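PDB 2NSC: trigger factor from Thermotoga maritima, which probably acts as a ribosome-bound chaperone of newly made proteins and peptidyl-prolyl cis-trans isomerase, here represented by its N-terminal, ribosome-binding domain. Local coordinates for residues Leu15-Phe19 / Leu73-Leu78; Lys30-Leu35 / Tyr65-Phe69. All blocks are in the same frame, centred on the assembly; numbering follows the deposited sequence.

Contact 1: residues Leu15-Phe19 / Leu73-Leu78; sequences LEYVF and LIPDTL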
ATOM      1  N   LEU A  15       0.567  10.453 -13.477  1.00 18.76           N
ATOM      2  CA  LEU A  15       1.076   9.104 -13.599  1.00 18.92           C
ATOM      3  C   LEU A  15       0.375   8.260 -12.570  1.00 18.74           C
ATOM      4  O   LEU A  15       0.217   8.693 -11.427  1.00 18.85           O
ATOM      5  CB  LEU A  15       2.581   9.070 -13.328  1.00 18.83           C
ATOM      6  CG  LEU A  15       3.508   9.934 -14.202  1.00 19.51           C
ATOM      7  CD1 LEU A  15       4.922   9.863 -13.638  1.00 20.69           C
ATOM      8  CD2 LEU A  15       3.500   9.453 -15.639  1.00 15.69           C
ATOM      9  N   GLU A  16      -0.036   7.066 -12.981  1.00 18.43           N
ATOM     10  CA  GLU A  16      -0.665   6.112 -12.101  1.00 18.84           C
ATOM     11  C   GLU A  16       0.247   4.912 -11.892  1.00 18.85           C
ATOM     12  O   GLU A  16       0.534   4.164 -12.848  1.00 18.99           O
ATOM     13  CB  GLU A  16      -1.975   5.643 -12.709  1.00 19.21           C
ATOM     14  CG  GLU A  16      -2.688   4.612 -11.864  1.00 21.13           C
ATOM     15  CD  GLU A  16      -4.022   4.257 -12.452  1.00 27.12           C
ATOM     16  OE1 GLU A  16      -4.030   3.533 -13.475  1.00 28.96           O
ATOM     17  OE2 GLU A  16      -5.062   4.707 -11.899  1.00 29.77           O
ATOM     18  N   TYR A  17       0.690   4.732 -10.648  1.00 18.46           N
ATOM     19  CA  TYR A  17       1.568   3.625 -10.263  1.00 18.12           C
ATOM     20  C   TYR A  17       0.714   2.496  -9.715  1.00 18.59           C
ATOM     21  O   TYR A  17      -0.068   2.709  -8.808  1.00 19.02           O
ATOM     22  CB  TYR A  17       2.574   4.083  -9.196  1.00 17.61           C
ATOM     23  CG  TYR A  17       3.678   4.958  -9.732  1.00 18.33           C
ATOM     24  CD1 TYR A  17       4.948   4.419  -9.982  1.00 20.97           C
ATOM     25  CD2 TYR A  17       3.458   6.309 -10.033  1.00 17.32           C
ATOM     26  CE1 TYR A  17       5.996   5.212 -10.493  1.00 20.45           C
ATOM     27  CE2 TYR A  17       4.490   7.126 -10.559  1.00 18.29           C
ATOM     28  CZ  TYR A  17       5.758   6.563 -10.782  1.00 20.00           C
ATOM     29  OH  TYR A  17       6.787   7.315 -11.270  1.00 18.94           O
ATOM     30  N   VAL A  18       0.857   1.305 -10.285  1.00 18.61           N
ATOM     31  CA  VAL A  18       0.179   0.096  -9.808  1.00 18.66           C
ATOM     32  C   VAL A  18       1.249  -0.856  -9.269  1.00 18.93           C
ATOM     33  O   VAL A  18       2.197  -1.211  -9.980  1.00 18.53           O
ATOM     34  CB  VAL A  18      -0.614  -0.583 -10.950  1.00 18.77           C
ATOM     35  CG1 VAL A  18      -1.247  -1.907 -10.488  1.00 18.46           C
ATOM     36  CG2 VAL A  18      -1.694   0.363 -11.485  1.00 19.15           C
ATOM     37  N   PHE A  19       1.087  -1.262  -8.015  1.00 19.03           N
ATOM     38  CA  PHE A  19       2.099  -2.031  -7.317  1.00 19.02           C
ATOM     39  C   PHE A  19       1.721  -3.504  -7.278  1.00 20.20           C
ATOM     40  O   PHE A  19       0.553  -3.848  -7.088  1.00 19.82           O
ATOM     41  CB  PHE A  19       2.317  -1.486  -5.899  1.00 17.58           C
ATOM     42  CG  PHE A  19       2.731  -0.043  -5.869  1.00 16.94           C
ATOM     43  CD1 PHE A  19       4.065   0.311  -6.015  1.00 15.31           C
ATOM     44  CD2 PHE A  19       1.780   0.974  -5.744  1.00 13.78           C
ATOM     45  CE1 PHE A  19       4.453   1.664  -6.005  1.00 14.79           C
ATOM     46  CE2 PHE A  19       2.161   2.310  -5.722  1.00 15.92           C
ATOM     47  CZ  PHE A  19       3.507   2.663  -5.867  1.00 14.12           C
ATOM     48  N   LEU A  73       8.516   4.430  -3.225  1.00 31.59           N
ATOM     49  CA  LEU A  73       9.161   3.786  -4.354  1.00 30.54           C
ATOM     50  C   LEU A  73       9.179   4.739  -5.533  1.00 30.19           C
ATOM     51  O   LEU A  73       9.973   4.584  -6.466  1.00 30.08           O
ATOM     52  CB  LEU A  73       8.438   2.497  -4.738  1.00 30.24           C
ATOM     53  CG  LEU A  73       8.531   1.313  -3.776  1.00 30.01           C
ATOM     54  CD1 LEU A  73       7.649   0.182  -4.261  1.00 27.53           C
ATOM     55  CD2 LEU A  73      10.000   0.841  -3.588  1.00 30.59           C
ATOM     56  N   ILE A  74       8.305   5.734  -5.464  1.00 29.89           N
ATOM     57  CA  ILE A  74       8.027   6.594  -6.594  1.00 29.81           C
ATOM     58  C   ILE A  74       9.207   7.495  -6.984  1.00 30.48           C
ATOM     59  O   ILE A  74       9.670   7.393  -8.108  1.00 30.32           O
ATOM     60  CB  ILE A  74       6.720   7.376  -6.419  1.00 29.45           C
ATOM     61  CG1 ILE A  74       5.561   6.381  -6.261  1.00 28.41           C
ATOM     62  CG2 ILE A  74       6.498   8.327  -7.631  1.00 28.58           C
ATOM     63  CD1 ILE A  74       4.213   7.021  -6.042  1.00 25.11           C
ATOM     64  N   PRO A  75       9.712   8.346  -6.053  1.00 30.98           N
ATOM     65  CA  PRO A  75      10.795   9.276  -6.394  1.00 31.61           C
ATOM     66  C   PRO A  75      11.935   8.675  -7.200  1.00 31.68           C
ATOM     67  O   PRO A  75      12.459   9.321  -8.108  1.00 32.03           O
ATOM     68  CB  PRO A  75      11.291   9.745  -5.022  1.00 31.76           C
ATOM     69  CG  PRO A  75      10.038   9.756  -4.201  1.00 31.66           C
ATOM     70  CD  PRO A  75       9.308   8.505  -4.640  1.00 31.00           C
ATOM     71  N   ASP A  76      12.302   7.443  -6.896  1.00 31.90           N
ATOM     72  CA  ASP A  76      13.416   6.810  -7.570  1.00 32.07           C
ATOM     73  C   ASP A  76      13.106   6.536  -9.046  1.00 31.57           C
ATOM     74  O   ASP A  76      14.021   6.528  -9.892  1.00 31.59           O
ATOM     75  CB  ASP A  76      13.788   5.524  -6.843  1.00 33.20           C
ATOM     76  CG  ASP A  76      15.132   5.000  -7.257  1.00 35.81           C
ATOM     77  OD1 ASP A  76      15.204   4.397  -8.351  1.00 40.50           O
ATOM     78  OD2 ASP A  76      16.113   5.199  -6.502  1.00 37.30           O
ATOM     79  N   THR A  77      11.825   6.317  -9.355  1.00 30.06           N
ATOM     80  CA  THR A  77      11.391   6.079 -10.735  1.00 28.80           C
ATOM     81  C   THR A  77      11.407   7.359 -11.570  1.00 28.60           C
ATOM     82  O   THR A  77      11.295   7.314 -12.805  1.00 28.14           O
ATOM     83  CB  THR A  77       9.981   5.459 -10.795  1.00 28.82           C
ATOM     84  OG1 THR A  77       9.029   6.411 -10.319  1.00 27.90           O
ATOM     85  CG2 THR A  77       9.909   4.220  -9.948  1.00 28.40           C
ATOM     86  N   LEU A  78      11.542   8.496 -10.893  1.00 27.79           N
ATOM     87  CA  LEU A  78      11.508   9.783 -11.565  1.00 27.49           C
ATOM     88  C   LEU A  78      12.860  10.490 -11.568  1.00 27.72           C
ATOM     89  O   LEU A  78      12.959  11.595 -12.100  1.00 27.32           O
ATOM     90  CB  LEU A  78      10.459  10.703 -10.927  1.00 27.01           C
ATOM     91  CG  LEU A  78       9.007  10.218 -10.851  1.00 26.95           C
ATOM     92  CD1 LEU A  78       8.196  11.062  -9.897  1.00 25.63           C
ATOM     93  CD2 LEU A  78       8.363  10.211 -12.202  1.00 25.90           C
TER

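Contact 2: residues Lys30-Leu35 / Tyr65-Phe69; sequences KAVRYL and YTLDF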
ATOM      1  N   LYS A  30       7.932  -3.049   5.926  1.00 19.65           N
ATOM      2  CA  LYS A  30       8.464  -1.781   6.401  1.00 19.29           C
ATOM      3  C   LYS A  30       7.503  -1.198   7.428  1.00 19.89           C
ATOM      4  O   LYS A  30       7.934  -0.630   8.432  1.00 19.51           O
ATOM      5  CB  LYS A  30       8.653  -0.784   5.266  1.00 19.16           C
ATOM      6  CG  LYS A  30       9.719  -1.166   4.235  1.00 19.52           C
ATOM      7  CD  LYS A  30       9.754  -0.162   3.091  1.00 18.93           C
ATOM      8  CE  LYS A  30      10.629  -0.666   1.950  1.00 22.40           C
ATOM      9  NZ  LYS A  30      10.764   0.368   0.871  1.00 22.41           N
ATOM     10  N   ALA A  31       6.200  -1.342   7.173  1.00 19.59           N
ATOM     11  CA  ALA A  31       5.171  -0.841   8.083  1.00 20.14           C
ATOM     12  C   ALA A  31       5.266  -1.498   9.459  1.00 20.47           C
ATOM     13  O   ALA A  31       5.162  -0.825  10.481  1.00 20.99           O
ATOM     14  CB  ALA A  31       3.773  -1.052   7.479  1.00 20.03           C
ATOM     15  N   VAL A  32       5.469  -2.812   9.488  1.00 20.85           N
ATOM     16  CA  VAL A  32       5.663  -3.540  10.750  1.00 20.70           C
ATOM     17  C   VAL A  32       6.901  -3.015  11.489  1.00 21.03           C
ATOM     18  O   VAL A  32       6.852  -2.719  12.678  1.00 21.32           O
ATOM     19  CB  VAL A  32       5.755  -5.080  10.501  1.00 20.41           C
ATOM     20  CG1 VAL A  32       6.132  -5.814  11.752  1.00 19.42           C
ATOM     21  CG2 VAL A  32       4.436  -5.617   9.919  1.00 19.62           C
ATOM     22  N   ARG A  33       8.000  -2.898  10.755  1.00 21.15           N
ATOM     23  CA  ARG A  33       9.269  -2.363  11.249  1.00 21.77           C
ATOM     24  C   ARG A  33       9.085  -0.971  11.862  1.00 21.51           C
ATOM     25  O   ARG A  33       9.573  -0.687  12.947  1.00 21.28           O
ATOM     26  CB  ARG A  33      10.246  -2.289  10.070  1.00 21.45           C
ATOM     27  CG  ARG A  33      11.723  -2.193  10.406  1.00 23.36           C
ATOM     28  CD  ARG A  33      12.540  -2.465   9.129  1.00 22.86           C
ATOM     29  NE  ARG A  33      12.299  -3.835   8.720  1.00 22.89           N
ATOM     30  CZ  ARG A  33      12.140  -4.265   7.476  1.00 22.51           C
ATOM     31  NH1 ARG A  33      12.190  -3.434   6.430  1.00 20.30           N
ATOM     32  NH2 ARG A  33      11.922  -5.560   7.291  1.00 22.40           N
ATOM     33  N   TYR A  34       8.373  -0.107  11.144  1.00 21.57           N
ATOM     34  CA  TYR A  34       8.170   1.276  11.554  1.00 21.39           C
ATOM     35  C   TYR A  34       7.346   1.345  12.840  1.00 21.14           C
ATOM     36  O   TYR A  34       7.660   2.097  13.759  1.00 20.78           O
ATOM     37  CB  TYR A  34       7.445   2.013  10.422  1.00 21.33           C
ATOM     38  CG  TYR A  34       7.059   3.428  10.750  1.00 21.88           C
ATOM     39  CD1 TYR A  34       7.960   4.482  10.549  1.00 22.60           C
ATOM     40  CD2 TYR A  34       5.785   3.730  11.219  1.00 21.40           C
ATOM     41  CE1 TYR A  34       7.608   5.805  10.843  1.00 22.31           C
ATOM     42  CE2 TYR A  34       5.427   5.050  11.508  1.00 22.20           C
ATOM     43  CZ  TYR A  34       6.345   6.077  11.325  1.00 21.68           C
ATOM     44  OH  TYR A  34       5.998   7.381  11.619  1.00 23.68           O
ATOM     45  N   LEU A  35       6.274   0.558  12.883  1.00 21.40           N
ATOM     46  CA  LEU A  35       5.365   0.539  14.016  1.00 21.04           C
ATOM     47  C   LEU A  35       6.022  -0.026  15.269  1.00 22.00           C
ATOM     48  O   LEU A  35       5.750   0.459  16.370  1.00 21.99           O
ATOM     49  CB  LEU A  35       4.114  -0.249  13.673  1.00 20.79           C
ATOM     50  CG  LEU A  35       3.186   0.528  12.730  1.00 20.31           C
ATOM     51  CD1 LEU A  35       2.154  -0.394  12.091  1.00 19.50           C
ATOM     52  CD2 LEU A  35       2.506   1.702  13.459  1.00 18.59           C
ATOM     53  N   TYR A  65      -0.385   2.916   6.338  1.00 20.38           N
ATOM     54  CA  TYR A  65       1.063   2.785   6.529  1.00 19.90           C
ATOM     55  C   TYR A  65       1.692   2.025   5.373  1.00 19.23           C
ATOM     56  O   TYR A  65       2.764   2.393   4.877  1.00 18.65           O
ATOM     57  CB  TYR A  65       1.380   2.115   7.878  1.00 20.09           C
ATOM     58  CG  TYR A  65       1.249   3.051   9.071  1.00 19.92           C
ATOM     59  CD1 TYR A  65       2.133   4.137   9.233  1.00 19.75           C
ATOM     60  CD2 TYR A  65       0.229   2.875  10.031  1.00 20.28           C
ATOM     61  CE1 TYR A  65       2.031   5.020  10.335  1.00 18.97           C
ATOM     62  CE2 TYR A  65       0.111   3.781  11.142  1.00 19.75           C
ATOM     63  CZ  TYR A  65       1.023   4.839  11.280  1.00 19.24           C
ATOM     64  OH  TYR A  65       0.947   5.721  12.344  1.00 19.63           O
ATOM     65  N   THR A  66       1.006   0.973   4.926  1.00 18.73           N
ATOM     66  CA  THR A  66       1.454   0.233   3.746  1.00 18.81           C
ATOM     67  C   THR A  66       1.559   1.143   2.526  1.00 18.75           C
ATOM     68  O   THR A  66       2.563   1.117   1.815  1.00 18.88           O
ATOM     69  CB  THR A  66       0.586  -1.010   3.455  1.00 18.64           C
ATOM     70  OG1 THR A  66       0.589  -1.863   4.610  1.00 19.53           O
ATOM     71  CG2 THR A  66       1.155  -1.800   2.284  1.00 18.67           C
ATOM     72  N   LEU A  67       0.548   1.974   2.303  1.00 18.50           N
ATOM     73  CA  LEU A  67       0.571   2.877   1.174  1.00 18.50           C
ATOM     74  C   LEU A  67       1.654   3.938   1.327  1.00 18.71           C
ATOM     75  O   LEU A  67       2.274   4.313   0.334  1.00 19.66           O
ATOM     76  CB  LEU A  67      -0.801   3.516   0.978  1.00 18.31           C
ATOM     77  CG  LEU A  67      -1.831   2.626   0.306  1.00 17.96           C
ATOM     78  CD1 LEU A  67      -3.238   3.114   0.660  1.00 17.31           C
ATOM     79  CD2 LEU A  67      -1.604   2.570  -1.212  1.00 15.71           C
ATOM     80  N   ASP A  68       1.893   4.417   2.554  1.00 18.81           N
ATOM     81  CA  ASP A  68       2.992   5.383   2.812  1.00 18.46           C
ATOM     82  C   ASP A  68       4.315   4.846   2.281  1.00 18.71           C
ATOM     83  O   ASP A  68       5.046   5.544   1.603  1.00 18.05           O
ATOM     84  CB  ASP A  68       3.179   5.655   4.308  1.00 17.76           C
ATOM     85  CG  ASP A  68       2.129   6.595   4.880  1.00 20.37           C
ATOM     86  OD1 ASP A  68       1.485   7.337   4.103  1.00 22.07           O
ATOM     87  OD2 ASP A  68       1.943   6.590   6.118  1.00 19.97           O
ATOM     88  N   PHE A  69       4.623   3.596   2.623  1.00 18.77           N
ATOM     89  CA  PHE A  69       5.870   3.003   2.180  1.00 19.58           C
ATOM     90  C   PHE A  69       5.896   2.671   0.684  1.00 20.29           C
ATOM     91  O   PHE A  69       6.958   2.716   0.060  1.00 20.71           O
ATOM     92  CB  PHE A  69       6.265   1.819   3.069  1.00 19.13           C
ATOM     93  CG  PHE A  69       6.802   2.246   4.413  1.00 18.74           C
ATOM     94  CD1 PHE A  69       8.086   2.787   4.517  1.00 18.73           C
ATOM     95  CD2 PHE A  69       6.002   2.161   5.561  1.00 16.05           C
ATOM     96  CE1 PHE A  69       8.578   3.210   5.759  1.00 19.87           C
ATOM     97  CE2 PHE A  69       6.471   2.578   6.788  1.00 15.80           C
ATOM     98  CZ  PHE A  69       7.754   3.110   6.901  1.00 19.04           C
TER
HETATM   99  O   HOH W   1       8.234   0.105   0.006  1.00 23.42           O

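Contact 1: residues Leu15-Phe19 / Leu73-Leu78
The end of strand 12-18 faces the short, weakly bonded helix 74-77, and their backbones stay apart, with Tyr17 CA 8.0 Å from Ile74 CA. This is strand-on-helix packing in the N-terminal domain of trigger factor. Strand 12-18 pairs antiparallel with strand 2-9. Leu15 and Tyr17 of the strand, and Phe19 just after it, turn to the helix. Tyr17 makes the largest share of the contact. Its CG lies anti to the carbonyl carbon (chi1 -74°), and the ring reaches across to the helix. Ile74 covers one ring face, with CG2 in CH-pi contact 4.1 Å from the ring centroid. Ile74 CG1 lies over the ring centre, CG2 toward CZ and CE2, and CD1 close to CD2. Apolar contacts extend the packing both ways along the strand. Leu15 CD1 meets Leu78 CD2 at 3.7 Å, and Phe19 CE1 meets Leu73 CD1 at 3.9 Å. Met1 also touches Phe19, Leu73 and Thr77. At the ring edge, Tyr17 OH donates to Thr77 OG1 at 2.6 Å. The threonine hydroxyl in turn donates to Ile74 O, in the carbonyl plane on a lone pair; Ile74 O also accepts from Thr77 N.

Contact 2: residues Lys30-Leu35 / Tyr65-Phe69
An aromatic cluster of Tyr34, Tyr65 and Phe69 lies at the crossing of helices 21-36 and 62-71 in the N-terminal domain of trigger factor. The short helical segments cross at 110°, with their axes 9.3 Å apart at closest approach. Ala31 sits where the backbones come near, and its small CB rests 4.0 Å from Tyr65 CB. The side chains around it belong to successive turns of both helices. With chi1 at 175° the Tyr34 ring swings away from its own backbone N and meets both aromatic residues of the other helix. Phe69 turns an edge to the Tyr34 ring in an offset edge-to-face pair, with planes at 67°. Phe69 CZ also lies 3.7 Å from Tyr34 CB. The Tyr34 and Tyr65 rings meet obliquely, and Tyr34 CE2 comes within 3.6 Å of Tyr65 CE1. Leu35 CD2 lies over one face of Tyr65, displaced toward the rim, in a CH-pi contact. Leu35 also packs on Leu54 and Leu58 of helix 51-58, so a third helix backs this side. Lys30 covers a face of Phe69. Its CB is 3.8 Å from the ring centroid, and its CD touches Phe69 CD1. Beyond the ring the lysine chain runs extended and carries NZ toward the C=O of Phe69, and a water closes the gap. This water accepts from Lys30 NZ at 2.7 Å and donates to Phe69 O at 2.9 Å.

The two contacts share one chain path. Strand 12-18 leads into helix 21-36, and helix 62-71 leads into helix 74-77. Contact 1 therefore joins the outer ends of this path, and contact 2 joins helices that lie between them in sequence. Their centres are about 17 Å apart, and the four segments do not otherwise touch. Contact 1 lies near the surface beside the two-stranded sheet, while contact 2 is more buried and closer to the centre of the chain. Both belong to the N-terminal domain, which binds the ribosome; the isomerase activity belongs to the middle domain, absent from this chain.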